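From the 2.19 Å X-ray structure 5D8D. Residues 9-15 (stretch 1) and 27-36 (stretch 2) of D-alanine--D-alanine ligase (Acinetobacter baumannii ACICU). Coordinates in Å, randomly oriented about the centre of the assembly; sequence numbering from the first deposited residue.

Stretch 1, residues 9-15: KVAVLLG
Stretch 2, residues 27-36: SGQAVLDALL

The most unusual feature is the close approach at Gly-28, where the helix backbone itself meets a leucine. The CA atoms of Leu-14 and Gly-28 lie 5.0 Å apart, and Leu-14 CD1 sits 3.7 Å from Gly-28 CA. A CB built ideally on Gly-28 would point toward stretch 1 and fall 2.4 Å from Leu-14 CB, a clash. The bare glycine surface therefore leaves room for the leucine.

Residues 10-12 lie in a strand; the backbone of 9-13 is extended, with phi from -111 to -86° and psi from 109 to 135°. Leu-14 follows at -148/157, and Gly-15 at 83/-103, a positive phi that favours glycine. Residues 27-36 are helical throughout, near -60/-45. Backbone hydrogen bonds run from the N of each of residues 31-36 to the O four residues earlier, including Leu-32 N to Gly-28 O at 2.7 Å.

Strand and helix run nearly antiparallel, at 156°, and their axes approach to 8.6 Å. At the other end of the register, the CA atoms of Val-10 and Leu-35 are 9.2 Å apart, so the two meet only through side-chain ends, Val-10 CG2 to Leu-35 CD1 at 4.2 Å.

Val-10, Val-12 and Leu-14 point toward the helix, while Ala-11 and Leu-13 point away. Val-12 (chi1 t) is the centre of the contact. Val-12 CG2 lies 3.7 Å from Leu-35 CD1 and 4.2 Å from Leu-32 CD1. Val-12 CG1 lies 4.3 Å from Val-31 CG1 and 3.8 Å from Gly-28 O. Val-10 has chi1 off-rotamer at 1°. Leu-14 is p, t; Val-31 is t; Leu-32 is t, p; Leu-35 is m, t.

No hydrogen bond crosses the interface. The side-chain pairs are apolar: methyl groups in van der Waals contact, kept from water. The contact buries 248 Å², both sides summed. Within the helix, Gln-29 NE2 makes a weak hydrogen bond to Asp-33 OD2 at 2.9 Å, one turn along.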

# COMPACT_ATOMS: atom_id res chain seq x y z
N LYS A 9 11.09 23.48 13.51
CA LYS A 9 10.46 24.06 12.31
C LYS A 9 9.48 23.05 11.77
O LYS A 9 9.89 21.95 11.48
CB LYS A 9 11.48 24.45 11.25
CG LYS A 9 12.28 25.68 11.62
CD LYS A 9 13.15 26.20 10.48
CE LYS A 9 12.37 27.07 9.52
NZ LYS A 9 12.90 26.93 8.13
N VAL A 10 8.19 23.41 11.68
CA VAL A 10 7.21 22.49 11.15
C VAL A 10 6.70 22.95 9.83
O VAL A 10 6.42 24.11 9.66
CB VAL A 10 6.12 22.01 12.17
CG1 VAL A 10 6.27 22.60 13.55
CG2 VAL A 10 4.72 22.04 11.61
N ALA A 11 6.60 22.00 8.89
CA ALA A 11 6.01 22.24 7.58
C ALA A 11 4.58 21.74 7.56
O ALA A 11 4.34 20.57 7.83
CB ALA A 11 6.81 21.54 6.50
N VAL A 12 3.64 22.62 7.24
CA VAL A 12 2.26 22.24 7.04
C VAL A 12 2.08 22.03 5.55
O VAL A 12 2.09 22.99 4.76
CB VAL A 12 1.31 23.29 7.57
CG1 VAL A 12 -0.13 22.92 7.24
CG2 VAL A 12 1.49 23.39 9.08
N LEU A 13 1.92 20.76 5.19
CA LEU A 13 1.89 20.33 3.82
C LEU A 13 0.46 20.46 3.32
O LEU A 13 -0.42 19.81 3.85
CB LEU A 13 2.41 18.86 3.71
CG LEU A 13 3.80 18.40 3.17
CD1 LEU A 13 4.81 19.48 2.92
CD2 LEU A 13 4.42 17.32 4.04
N LEU A 14 0.23 21.31 2.31
CA LEU A 14 -1.12 21.73 1.91
C LEU A 14 -1.23 22.01 0.41
O LEU A 14 -0.25 22.32 -0.25
CB LEU A 14 -1.53 22.98 2.70
CG LEU A 14 -1.12 24.39 2.18
CD1 LEU A 14 -1.68 25.50 3.05
CD2 LEU A 14 0.37 24.56 2.13
N GLY A 15 -2.45 21.93 -0.13
CA GLY A 15 -2.71 22.14 -1.57
C GLY A 15 -2.44 20.89 -2.37
O GLY A 15 -3.22 19.96 -2.38
N SER A 27 -7.95 23.25 4.60
CA SER A 27 -7.39 22.55 5.78
C SER A 27 -6.05 23.12 6.24
O SER A 27 -5.81 23.34 7.44
CB SER A 27 -7.23 21.05 5.50
OG SER A 27 -8.51 20.46 5.31
N GLY A 28 -5.18 23.35 5.27
CA GLY A 28 -3.85 23.85 5.54
C GLY A 28 -3.81 25.18 6.25
O GLY A 28 -3.13 25.32 7.29
N GLN A 29 -4.55 26.14 5.69
CA GLN A 29 -4.69 27.46 6.28
C GLN A 29 -5.20 27.33 7.68
O GLN A 29 -4.69 27.98 8.60
CB GLN A 29 -5.68 28.32 5.49
CG GLN A 29 -5.05 29.48 4.80
CD GLN A 29 -4.57 30.50 5.77
OE1 GLN A 29 -3.43 30.93 5.71
NE2 GLN A 29 -5.40 30.85 6.71
N ALA A 30 -6.24 26.52 7.87
CA ALA A 30 -6.78 26.44 9.24
C ALA A 30 -5.77 25.83 10.22
O ALA A 30 -5.61 26.29 11.36
CB ALA A 30 -8.10 25.69 9.27
N VAL A 31 -5.03 24.82 9.75
CA VAL A 31 -4.02 24.18 10.60
C VAL A 31 -2.86 25.12 10.87
O VAL A 31 -2.34 25.19 11.99
CB VAL A 31 -3.53 22.86 10.02
CG1 VAL A 31 -2.36 22.32 10.84
CG2 VAL A 31 -4.68 21.88 10.01
N LEU A 32 -2.45 25.86 9.85
CA LEU A 32 -1.36 26.82 10.02
C LEU A 32 -1.68 27.87 11.08
O LEU A 32 -0.91 28.07 12.01
CB LEU A 32 -1.03 27.50 8.69
CG LEU A 32 0.19 28.40 8.66
CD1 LEU A 32 1.45 27.62 8.95
CD2 LEU A 32 0.28 29.04 7.29
N ASP A 33 -2.84 28.51 10.94
CA ASP A 33 -3.28 29.51 11.91
C ASP A 33 -3.36 28.96 13.33
O ASP A 33 -3.09 29.68 14.29
CB ASP A 33 -4.64 30.13 11.54
CG ASP A 33 -4.57 31.10 10.36
OD1 ASP A 33 -3.54 31.80 10.18
OD2 ASP A 33 -5.59 31.18 9.62
N ALA A 34 -3.76 27.72 13.47
CA ALA A 34 -3.92 27.12 14.77
C ALA A 34 -2.56 26.82 15.41
O ALA A 34 -2.35 27.07 16.61
CB ALA A 34 -4.77 25.83 14.67
N LEU A 35 -1.65 26.27 14.63
CA LEU A 35 -0.32 25.98 15.15
C LEU A 35 0.35 27.27 15.54
O LEU A 35 0.84 27.38 16.66
CB LEU A 35 0.52 25.17 14.15
CG LEU A 35 -0.02 23.77 13.85
CD1 LEU A 35 0.77 23.10 12.74
CD2 LEU A 35 -0.11 22.89 15.11
N LEU A 36 0.29 28.30 14.69
CA LEU A 36 0.88 29.63 15.01
C LEU A 36 0.29 30.27 16.27
O LEU A 36 1.03 30.78 17.13
CB LEU A 36 0.71 30.58 13.84
CG LEU A 36 1.54 30.24 12.60
CD1 LEU A 36 1.07 30.99 11.37
CD2 LEU A 36 3.01 30.59 12.85